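Local coordinates for DNA replication licensing factor MCM related protein (Thermoplasma acidophilum, PDB 4ME3) that probably acts as a single-stranded DNA helicase that uses ATP in replication, and is represented here by its zinc-binding N-terminal domain, at residues Asp23-Tyr28 against Glu77-Gln82; Phe93-Leu98 against Thr220-Ala225; Pro138-Ala143 against Phe183-Asn188; Gly152-Glu157 against Ser164-Cys169. All coordinates share one frame; numbering follows the deposited sequence.

The four contacts run from the helical part of this MCM N-terminal domain to its zinc site. Interaction 1 joins helices 14-27 and 69-84 and closes first along the chain. Interaction 2 opens next, its centre about 17 Å away, and ties the helical part to the OB part. The two touch where Glu-77 bonds to the backbone of Leu-98. Interactions 3 and 4 both fall between 93-98 and 220-225, with 152-157 and 164-169 lying between 138-143 and 183-188. Their centres lie about 10 Å apart. They are joined through strands 123-147 and 153-157, neighbours in one sheet, where Ala-143 meets Val-156. Interaction 4 reaches the zinc ion. Together they link helices, OB sheet and zinc module.

Interaction 1: Asp23-Tyr28 against Glu77-Gln82; sequences DFFRLY and EEVILQ
Phe-25 and Ile-80 are the residues whose backbones come nearest, with CA atoms 9.1 Å apart. Both segments are helical here. Asp-23 to Leu-27 end helix 14-27, and Tyr-28 is the first residue to leave helical geometry. Glu-77 to Gln-82 lie on helix 69-84, which continues beyond them. At this spacing the backbones do not touch, and side chains bridge the gap. The Phe-25 side chain starts out toward the other helix. With CG anti to the carbonyl carbon (chi1 -72°), the ring reaches across to Val-79 and Ile-80. Two aliphatic side chains receive the ring. Val-79 CG1 lies at the ring edge, near its plane, 4.0 Å from Phe-25 CE2. Ile-80 crosses the phenylalanine at about a right angle, with CG1 3.8 Å from Phe-25 CE2. The end of the isoleucine also reaches the ring, with Ile-80 CD1 3.9 Å from Phe-25 CZ. This is buried helix-helix packing within the helical part of the MCM N-terminal domain. Strand 46-50 adds to the same apolar cluster, since Leu-47 touches both Phe-25 and Ile-80. Trp-21, on the same helix as Phe-25, meets its ring with the planes at about 25°. Cutting Phe-25 back to an alanine would probably open a gap beside Val-79 CG1 and Ile-80 CG1 and lose the ring contact between the helices.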
# COMPACT_ATOMS: atom_id res chain seq x y z
N ASP A 23 -19.37 -3.37 8.66
CA ASP A 23 -20.70 -3.68 8.16
C ASP A 23 -20.64 -4.11 6.70
O ASP A 23 -21.36 -5.00 6.27
CB ASP A 23 -21.62 -2.48 8.31
CG ASP A 23 -22.19 -2.34 9.70
OD1 ASP A 23 -22.11 -3.32 10.48
OD2 ASP A 23 -22.73 -1.26 10.00
N PHE A 24 -19.77 -3.46 5.93
CA PHE A 24 -19.66 -3.76 4.51
C PHE A 24 -19.23 -5.20 4.26
O PHE A 24 -19.85 -5.92 3.47
CB PHE A 24 -18.67 -2.81 3.82
CG PHE A 24 -18.36 -3.22 2.41
CD1 PHE A 24 -19.26 -2.97 1.39
CD2 PHE A 24 -17.17 -3.87 2.11
CE1 PHE A 24 -18.98 -3.36 0.10
CE2 PHE A 24 -16.89 -4.27 0.82
CZ PHE A 24 -17.80 -4.01 -0.19
N PHE A 25 -18.17 -5.63 4.93
CA PHE A 25 -17.62 -6.96 4.71
C PHE A 25 -18.70 -8.01 4.97
O PHE A 25 -18.83 -8.98 4.22
CB PHE A 25 -16.42 -7.22 5.63
CG PHE A 25 -15.18 -6.46 5.25
CD1 PHE A 25 -14.80 -6.33 3.92
CD2 PHE A 25 -14.39 -5.89 6.23
CE1 PHE A 25 -13.65 -5.63 3.59
CE2 PHE A 25 -13.24 -5.19 5.90
CZ PHE A 25 -12.88 -5.07 4.57
N ARG A 26 -19.48 -7.80 6.03
CA ARG A 26 -20.54 -8.74 6.38
C ARG A 26 -21.70 -8.68 5.40
O ARG A 26 -22.10 -9.71 4.84
CB ARG A 26 -21.05 -8.45 7.80
CG ARG A 26 -22.03 -9.50 8.30
CD ARG A 26 -22.67 -9.11 9.63
NE ARG A 26 -22.25 -7.78 10.10
CZ ARG A 26 -21.18 -7.54 10.84
NH1 ARG A 26 -20.38 -8.54 11.22
NH2 ARG A 26 -20.90 -6.30 11.22
N LEU A 27 -22.24 -7.49 5.20
CA LEU A 27 -23.41 -7.29 4.35
C LEU A 27 -23.23 -7.86 2.95
O LEU A 27 -24.15 -8.47 2.40
CB LEU A 27 -23.73 -5.80 4.22
CG LEU A 27 -24.72 -5.19 5.22
CD1 LEU A 27 -24.82 -3.70 4.94
CD2 LEU A 27 -26.09 -5.86 5.12
N TYR A 28 -22.05 -7.65 2.36
CA TYR A 28 -21.83 -8.04 0.97
C TYR A 28 -21.13 -9.38 0.79
O TYR A 28 -20.72 -9.74 -0.31
CB TYR A 28 -21.12 -6.91 0.22
CG TYR A 28 -22.09 -5.82 -0.14
CD1 TYR A 28 -22.44 -4.84 0.78
CD2 TYR A 28 -22.72 -5.80 -1.38
CE1 TYR A 28 -23.35 -3.87 0.48
CE2 TYR A 28 -23.64 -4.82 -1.69
CZ TYR A 28 -23.95 -3.86 -0.76
OH TYR A 28 -24.87 -2.89 -1.07
N GLU A 77 -7.89 -2.58 6.11
CA GLU A 77 -6.89 -3.59 6.42
C GLU A 77 -6.84 -3.87 7.92
O GLU A 77 -6.75 -5.02 8.35
CB GLU A 77 -5.52 -3.17 5.87
CG GLU A 77 -5.45 -3.25 4.34
CD GLU A 77 -4.27 -2.52 3.73
OE1 GLU A 77 -3.54 -1.80 4.45
OE2 GLU A 77 -4.08 -2.66 2.50
N GLU A 78 -6.92 -2.81 8.73
CA GLU A 78 -6.92 -2.97 10.18
C GLU A 78 -8.10 -3.81 10.66
O GLU A 78 -7.95 -4.65 11.54
CB GLU A 78 -6.93 -1.61 10.88
CG GLU A 78 -5.61 -0.86 10.78
CD GLU A 78 -5.61 0.43 11.58
OE1 GLU A 78 -6.45 0.56 12.50
OE2 GLU A 78 -4.78 1.32 11.29
N VAL A 79 -9.27 -3.57 10.08
CA VAL A 79 -10.46 -4.34 10.44
C VAL A 79 -10.26 -5.82 10.14
O VAL A 79 -10.59 -6.68 10.95
CB VAL A 79 -11.71 -3.82 9.70
CG1 VAL A 79 -12.86 -4.81 9.83
CG2 VAL A 79 -12.11 -2.46 10.24
N ILE A 80 -9.72 -6.12 8.97
CA ILE A 80 -9.43 -7.49 8.60
C ILE A 80 -8.43 -8.12 9.56
O ILE A 80 -8.62 -9.24 10.03
CB ILE A 80 -8.90 -7.58 7.16
CG1 ILE A 80 -10.03 -7.25 6.18
CG2 ILE A 80 -8.33 -8.96 6.87
CD1 ILE A 80 -9.58 -7.08 4.74
N LEU A 81 -7.36 -7.39 9.88
CA LEU A 81 -6.32 -7.92 10.77
C LEU A 81 -6.82 -8.12 12.20
O LEU A 81 -6.49 -9.12 12.84
CB LEU A 81 -5.11 -6.99 10.77
CG LEU A 81 -4.26 -7.03 9.50
CD1 LEU A 81 -3.33 -5.82 9.44
CD2 LEU A 81 -3.46 -8.32 9.44
N GLN A 82 -7.63 -7.19 12.69
CA GLN A 82 -8.09 -7.22 14.07
C GLN A 82 -9.30 -8.13 14.28
O GLN A 82 -9.37 -8.86 15.27
CB GLN A 82 -8.43 -5.81 14.56
CG GLN A 82 -7.23 -4.88 14.62
CD GLN A 82 -7.60 -3.48 15.11
OE1 GLN A 82 -8.77 -3.10 15.11
NE2 GLN A 82 -6.59 -2.72 15.52

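Interaction 2: Phe93-Leu98 against Thr220-Ala225; sequences FNIFNL and TEDDLA
Asn-97 and Asp-222 make a polar, partly buried contact between the helical part and the OB part of the domain. Asn-97 starts strand 97-101, and Asp-222 lies near the end of strand 215-221. With CG anti to the carbonyl carbon (chi1 -52°), Asn-97 turns its amide toward Asp-222. Asn-97 ND2 donates to Asp-222 OD2 over 2.8 Å, with an N-H...O angle of 161°. The acceptor lies in the amide plane of Asn-97. From the aspartate side, the donor comes from above the carboxylate plane. The two flat groups stand 79° apart. A water donates to Asn-97 OD1 at 2.8 Å and, over a longer 3.3 Å, to Asp-222 OD2. Both ends of the amide are thereby tied to one carboxylate oxygen, which would hold its rotation. A leucine in place of Asn-97 would probably leave Asp-222 OD2 without its amide donor and the bridging water without its asparagine acceptor. Asp-222 OD2 also has a salt bridge to Arg-45. Asp-223 OD1 comes near the amide too, but its partner is Arg-99, by a salt bridge. Strand 97-101 pairs in parallel with strand 46-50, and Ile-95 packs on Ile-193 of strand 191-201.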
# COMPACT_ATOMS: atom_id res chain seq x y z
N PHE A 93 4.21 -10.47 11.94
CA PHE A 93 3.37 -10.84 10.81
C PHE A 93 2.03 -10.14 10.87
O PHE A 93 1.05 -10.68 11.39
CB PHE A 93 3.17 -12.36 10.77
CG PHE A 93 4.45 -13.14 10.68
CD1 PHE A 93 5.15 -13.19 9.49
CD2 PHE A 93 4.95 -13.80 11.79
CE1 PHE A 93 6.34 -13.90 9.40
CE2 PHE A 93 6.13 -14.52 11.70
CZ PHE A 93 6.83 -14.57 10.51
N ASN A 94 1.98 -8.92 10.34
CA ASN A 94 0.77 -8.11 10.37
C ASN A 94 0.52 -7.38 9.06
O ASN A 94 -0.13 -6.33 9.04
CB ASN A 94 0.84 -7.10 11.52
CG ASN A 94 2.02 -6.16 11.40
OD1 ASN A 94 2.77 -6.20 10.42
ND2 ASN A 94 2.19 -5.30 12.40
N ILE A 95 1.04 -7.92 7.96
CA ILE A 95 0.84 -7.33 6.64
C ILE A 95 -0.46 -7.82 6.00
O ILE A 95 -0.73 -9.02 6.00
CB ILE A 95 2.01 -7.65 5.69
CG1 ILE A 95 3.31 -7.08 6.25
CG2 ILE A 95 1.74 -7.11 4.30
CD1 ILE A 95 4.55 -7.48 5.46
N PHE A 96 -1.25 -6.90 5.47
CA PHE A 96 -2.39 -7.28 4.65
C PHE A 96 -2.66 -6.25 3.56
O PHE A 96 -2.51 -5.05 3.78
CB PHE A 96 -3.65 -7.47 5.50
CG PHE A 96 -4.72 -8.24 4.78
CD1 PHE A 96 -5.66 -7.58 4.00
CD2 PHE A 96 -4.77 -9.61 4.86
CE1 PHE A 96 -6.64 -8.29 3.33
CE2 PHE A 96 -5.74 -10.33 4.19
CZ PHE A 96 -6.68 -9.66 3.42
N ASN A 97 -3.06 -6.73 2.39
CA ASN A 97 -3.37 -5.86 1.27
C ASN A 97 -4.85 -5.91 0.91
O ASN A 97 -5.35 -6.91 0.40
CB ASN A 97 -2.57 -6.27 0.04
CG ASN A 97 -1.09 -6.38 0.31
OD1 ASN A 97 -0.50 -5.48 0.90
ND2 ASN A 97 -0.49 -7.48 -0.11
N LEU A 98 -5.54 -4.81 1.19
CA LEU A 98 -6.90 -4.62 0.74
C LEU A 98 -6.83 -3.86 -0.57
O LEU A 98 -6.29 -2.76 -0.62
CB LEU A 98 -7.70 -3.85 1.79
CG LEU A 98 -9.17 -3.58 1.49
CD1 LEU A 98 -9.91 -4.87 1.19
CD2 LEU A 98 -9.81 -2.87 2.67
N THR A 220 4.84 -1.25 -8.18
CA THR A 220 4.08 -2.46 -7.90
C THR A 220 4.73 -3.19 -6.74
O THR A 220 5.93 -3.45 -6.76
CB THR A 220 4.00 -3.40 -9.12
OG1 THR A 220 5.32 -3.82 -9.51
CG2 THR A 220 3.34 -2.69 -10.29
N GLU A 221 3.95 -3.51 -5.71
CA GLU A 221 4.50 -4.13 -4.51
C GLU A 221 3.86 -5.47 -4.20
O GLU A 221 2.71 -5.74 -4.58
CB GLU A 221 4.32 -3.20 -3.30
CG GLU A 221 5.14 -1.93 -3.35
CD GLU A 221 5.15 -1.20 -2.02
OE1 GLU A 221 4.22 -1.43 -1.21
OE2 GLU A 221 6.07 -0.39 -1.79
N ASP A 222 4.62 -6.30 -3.49
CA ASP A 222 4.13 -7.57 -2.97
C ASP A 222 3.54 -8.44 -4.09
O ASP A 222 4.24 -8.79 -5.04
CB ASP A 222 3.14 -7.31 -1.83
CG ASP A 222 3.01 -8.49 -0.88
OD1 ASP A 222 3.73 -9.49 -1.06
OD2 ASP A 222 2.20 -8.39 0.07
N ASP A 223 2.26 -8.79 -3.98
CA ASP A 223 1.62 -9.68 -4.94
C ASP A 223 1.52 -9.09 -6.34
O ASP A 223 1.27 -9.82 -7.31
CB ASP A 223 0.21 -10.07 -4.45
CG ASP A 223 -0.59 -8.89 -3.93
OD1 ASP A 223 -0.07 -8.14 -3.08
OD2 ASP A 223 -1.75 -8.71 -4.37
N LEU A 224 1.72 -7.78 -6.47
CA LEU A 224 1.64 -7.12 -7.77
C LEU A 224 3.01 -7.00 -8.45
O LEU A 224 3.08 -6.68 -9.64
CB LEU A 224 0.99 -5.74 -7.64
CG LEU A 224 -0.47 -5.75 -7.17
CD1 LEU A 224 -1.04 -4.34 -7.20
CD2 LEU A 224 -1.30 -6.69 -8.02
N ALA A 225 4.09 -7.24 -7.72
CA ALA A 225 5.42 -7.16 -8.31
C ALA A 225 5.70 -8.35 -9.22
O ALA A 225 5.26 -9.46 -8.94
CB ALA A 225 6.48 -7.05 -7.23
O HOH W 1 2.23 -5.33 1.24

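Interaction 3: Pro138-Ala143 against Phe183-Asn188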
# COMPACT_ATOMS: atom_id res chain seq x y z
N PRO A 138 13.84 -6.36 -2.71
CA PRO A 138 13.16 -6.35 -1.41
C PRO A 138 13.16 -4.98 -0.76
O PRO A 138 14.14 -4.25 -0.82
CB PRO A 138 13.99 -7.33 -0.58
CG PRO A 138 15.37 -7.17 -1.12
CD PRO A 138 15.21 -6.88 -2.60
N LYS A 139 12.04 -4.64 -0.13
CA LYS A 139 11.92 -3.41 0.64
C LYS A 139 11.46 -3.75 2.04
O LYS A 139 10.55 -4.55 2.24
CB LYS A 139 10.92 -2.45 -0.02
CG LYS A 139 10.47 -1.31 0.88
CD LYS A 139 9.13 -0.75 0.44
CE LYS A 139 8.37 -0.15 1.62
NZ LYS A 139 6.95 0.12 1.28
N LEU A 140 12.10 -3.13 3.03
CA LEU A 140 11.74 -3.31 4.42
C LEU A 140 10.30 -2.83 4.64
O LEU A 140 9.97 -1.69 4.31
CB LEU A 140 12.71 -2.52 5.29
CG LEU A 140 12.69 -2.74 6.80
CD1 LEU A 140 12.96 -4.19 7.14
CD2 LEU A 140 13.71 -1.82 7.44
N LYS A 141 9.46 -3.69 5.20
CA LYS A 141 8.05 -3.36 5.39
C LYS A 141 7.69 -3.26 6.87
O LYS A 141 7.16 -2.25 7.32
CB LYS A 141 7.15 -4.39 4.70
CG LYS A 141 5.66 -4.07 4.79
CD LYS A 141 5.32 -2.76 4.11
CE LYS A 141 3.84 -2.44 4.21
NZ LYS A 141 2.99 -3.48 3.57
N ASN A 142 7.96 -4.33 7.61
CA ASN A 142 7.82 -4.28 9.06
C ASN A 142 9.19 -4.50 9.69
O ASN A 142 9.72 -5.61 9.67
CB ASN A 142 6.83 -5.33 9.55
CG ASN A 142 6.32 -5.04 10.95
OD1 ASN A 142 6.41 -3.90 11.43
ND2 ASN A 142 5.80 -6.06 11.62
N ALA A 143 9.76 -3.42 10.22
CA ALA A 143 11.14 -3.44 10.69
C ALA A 143 11.24 -3.77 12.17
O ALA A 143 10.59 -3.14 13.01
CB ALA A 143 11.79 -2.10 10.42
N PHE A 183 18.25 2.14 19.22
CA PHE A 183 17.64 0.96 18.62
C PHE A 183 18.50 0.38 17.49
O PHE A 183 19.02 1.12 16.66
CB PHE A 183 16.25 1.30 18.09
CG PHE A 183 15.25 1.60 19.17
CD1 PHE A 183 14.59 0.57 19.83
CD2 PHE A 183 14.96 2.90 19.52
CE1 PHE A 183 13.67 0.84 20.82
CE2 PHE A 183 14.04 3.18 20.52
CZ PHE A 183 13.39 2.15 21.16
N LYS A 184 18.63 -0.94 17.48
CA LYS A 184 19.40 -1.64 16.47
C LYS A 184 18.47 -2.39 15.52
O LYS A 184 17.75 -3.28 15.93
CB LYS A 184 20.36 -2.63 17.13
CG LYS A 184 21.22 -3.42 16.15
CD LYS A 184 22.18 -4.36 16.87
CE LYS A 184 21.47 -5.60 17.38
NZ LYS A 184 22.38 -6.52 18.13
N LEU A 185 18.50 -2.01 14.24
CA LEU A 185 17.70 -2.69 13.22
C LEU A 185 18.13 -4.15 13.08
O LEU A 185 19.33 -4.44 13.01
CB LEU A 185 17.82 -1.96 11.88
CG LEU A 185 17.02 -2.52 10.70
CD1 LEU A 185 15.52 -2.38 10.94
CD2 LEU A 185 17.42 -1.82 9.41
N ARG A 186 17.15 -5.05 13.05
CA ARG A 186 17.41 -6.47 12.91
C ARG A 186 16.74 -7.01 11.65
O ARG A 186 15.61 -7.51 11.70
CB ARG A 186 16.86 -7.22 14.13
CG ARG A 186 17.41 -6.74 15.46
CD ARG A 186 18.87 -7.12 15.62
NE ARG A 186 19.08 -8.56 15.47
CZ ARG A 186 18.81 -9.45 16.42
NH1 ARG A 186 18.32 -9.07 17.59
NH2 ARG A 186 19.03 -10.74 16.19
N PRO A 187 17.43 -6.91 10.51
CA PRO A 187 16.85 -7.29 9.21
C PRO A 187 16.34 -8.74 9.18
O PRO A 187 15.29 -9.01 8.60
CB PRO A 187 18.01 -7.11 8.24
CG PRO A 187 18.91 -6.12 8.89
CD PRO A 187 18.81 -6.41 10.36
N ASN A 188 17.07 -9.66 9.79
CA ASN A 188 16.70 -11.07 9.72
C ASN A 188 15.42 -11.38 10.50
O ASN A 188 14.83 -12.45 10.32
CB ASN A 188 17.85 -11.95 10.20
CG ASN A 188 19.06 -11.87 9.29
OD1 ASN A 188 18.96 -11.38 8.16
ND2 ASN A 188 20.20 -12.35 9.76
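Leu-185 CD1 carries the whole apolar contact between these two segments, meeting two side chains of 138-143. Leu-140 and Leu-185 reach toward each other tip to tip, with Leu-140 CD2 4.0 Å from Leu-185 CD1. The same methyl lies 3.8 Å from Ala-143 CB. Both leucines place CG anti to the backbone N (chi1 -170° for Leu-140 and -179° for Leu-185). That extends each side chain, and the end of Leu-185 comes nearer to 138-143 than its first bond would suggest. Phe-145, further along strand 123-147, touches Leu-185 as well. Leu-163 and Phe-192 pack on Leu-140.

No hydrogen bond joins the two segments. The backbones come nearest at Ala-143 and Pro-187, where the CA atoms are 7.0 Å apart. Lys-141 and Asn-142 both face Glu-191 in a classic beta bulge, and Ala-143 pairs with Val-156 of strand 153-157. The chain turns a corner at Asn-142, between the two residues that touch Leu-185.

Charged residues of the segments pair outside the contact. Arg-186 NH1 forms a salt bridge with Glu-146, and Lys-139 NZ forms one with Glu-221.

The segments belong to the OB part, with Leu-185 about 12 Å from Cys-147 of the zinc site, side chain to side chain. The contact between these segments is methyl packing without a directional bond; the alignment of strands 123-147 and 183-185 comes from their pairing in the sheet.

Interaction 4: Gly152-Glu157 against Ser164-Cys169; sequences GLTYVE and SEPQVC. With ZN (zinc ion), chain B.
Thr-154 and Val-156, two residues apart on strand 153-157, turn their side chains toward the irregular segment 164-169. Pro-166 sits against both. Thr-154 sets its two branches to different tasks. Its CG2 is anti to the backbone N and lies 3.9 Å from Pro-166 CB, as the two side chains slide past each other in opposite directions. Its OG1, anti to the carbonyl carbon (chi1 -64°), comes 3.7 Å from Cys-169 CA and hydrogen-bonds to the backbone N of Asp-170, the residue just after the segment.

Val-156 is also split. Val-156 CG1 stands anti to the backbone N (chi1 -178°) and packs 3.7 Å from Ser-164 O. CG2 meets the proline ring, 3.8 Å from Pro-166 CB and 3.9 Å from Pro-166 CD. Phe-145 and Phe-183 of the sheet also touch this proline.

Cys-169 carries its SG anti to the backbone N (chi1 177°). This places the sulfur 2.4 Å from the zinc ion. Cys-147, Cys-150 and Cys-172 complete the four-cysteine site, a zinc module built from two CxxC pairs.

The chemistry divides along the segment. Apolar packing holds Pro-166 to the strand, while a threonine hydroxyl grips the backbone beside a metal ligand. Thr-154 may therefore act as a second-shell residue that steadies the chain at Cys-169.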
# COMPACT_ATOMS: atom_id res chain seq x y z
N GLY A 152 14.51 -6.05 23.90
CA GLY A 152 13.24 -6.46 23.34
C GLY A 152 13.07 -5.89 21.95
O GLY A 152 13.82 -5.01 21.54
N LEU A 153 12.08 -6.39 21.22
CA LEU A 153 11.87 -5.98 19.84
C LEU A 153 10.65 -5.07 19.67
O LEU A 153 9.54 -5.43 20.06
CB LEU A 153 11.71 -7.20 18.93
CG LEU A 153 12.93 -8.11 18.83
CD1 LEU A 153 12.58 -9.35 18.02
CD2 LEU A 153 14.10 -7.37 18.21
N THR A 154 10.88 -3.90 19.09
CA THR A 154 9.81 -3.00 18.70
C THR A 154 9.71 -3.00 17.19
O THR A 154 10.69 -2.72 16.49
CB THR A 154 10.10 -1.56 19.17
OG1 THR A 154 10.12 -1.52 20.60
CG2 THR A 154 9.05 -0.59 18.65
N TYR A 155 8.54 -3.32 16.67
CA TYR A 155 8.34 -3.34 15.22
C TYR A 155 7.74 -2.02 14.75
O TYR A 155 6.82 -1.49 15.37
CB TYR A 155 7.45 -4.52 14.82
CG TYR A 155 8.19 -5.83 14.73
CD1 TYR A 155 8.40 -6.62 15.86
CD2 TYR A 155 8.70 -6.29 13.52
CE1 TYR A 155 9.08 -7.82 15.78
CE2 TYR A 155 9.38 -7.49 13.43
CZ TYR A 155 9.57 -8.25 14.57
OH TYR A 155 10.25 -9.44 14.48
N VAL A 156 8.27 -1.50 13.65
CA VAL A 156 7.77 -0.26 13.07
C VAL A 156 7.49 -0.45 11.59
O VAL A 156 8.38 -0.84 10.83
CB VAL A 156 8.77 0.89 13.24
CG1 VAL A 156 8.20 2.19 12.67
CG2 VAL A 156 9.15 1.07 14.70
N GLU A 157 6.26 -0.19 11.18
CA GLU A 157 5.90 -0.28 9.77
C GLU A 157 6.62 0.80 8.98
O GLU A 157 6.74 1.94 9.43
CB GLU A 157 4.38 -0.12 9.59
CG GLU A 157 3.93 -0.26 8.15
CD GLU A 157 2.45 0.01 7.97
OE1 GLU A 157 1.75 0.17 9.00
OE2 GLU A 157 1.98 0.07 6.82
N SER A 164 12.19 4.52 9.09
CA SER A 164 11.50 5.09 10.24
C SER A 164 11.88 4.31 11.50
O SER A 164 11.61 3.12 11.60
CB SER A 164 9.98 5.03 10.05
OG SER A 164 9.59 5.71 8.87
N GLU A 165 12.53 4.99 12.44
CA GLU A 165 12.96 4.35 13.68
C GLU A 165 11.96 4.61 14.80
O GLU A 165 11.20 5.58 14.74
CB GLU A 165 14.34 4.86 14.10
CG GLU A 165 15.43 3.80 14.08
CD GLU A 165 16.51 4.04 15.12
OE1 GLU A 165 16.48 5.09 15.79
OE2 GLU A 165 17.39 3.16 15.28
N PRO A 166 11.93 3.74 15.82
CA PRO A 166 11.07 3.99 16.97
C PRO A 166 11.68 5.01 17.93
O PRO A 166 12.90 5.18 17.96
CB PRO A 166 10.97 2.62 17.64
CG PRO A 166 12.21 1.91 17.25
CD PRO A 166 12.60 2.43 15.89
N GLN A 167 10.84 5.67 18.72
CA GLN A 167 11.31 6.62 19.72
C GLN A 167 11.28 5.97 21.10
O GLN A 167 12.18 6.18 21.91
CB GLN A 167 10.43 7.86 19.71
CG GLN A 167 11.12 9.10 20.27
CD GLN A 167 12.12 9.70 19.29
OE1 GLN A 167 13.29 9.88 19.63
NE2 GLN A 167 11.65 10.01 18.09
N VAL A 168 10.23 5.19 21.35
CA VAL A 168 10.04 4.54 22.64
C VAL A 168 9.96 3.02 22.47
O VAL A 168 9.40 2.53 21.49
CB VAL A 168 8.76 5.04 23.34
CG1 VAL A 168 7.56 4.89 22.42
CG2 VAL A 168 8.53 4.31 24.65
N CYS A 169 10.52 2.29 23.43
CA CYS A 169 10.51 0.83 23.40
C CYS A 169 9.14 0.28 23.79
O CYS A 169 8.57 0.69 24.80
CB CYS A 169 11.59 0.28 24.33
SG CYS A 169 11.65 -1.53 24.45
ZN ZN B . 13.45 -1.69 25.96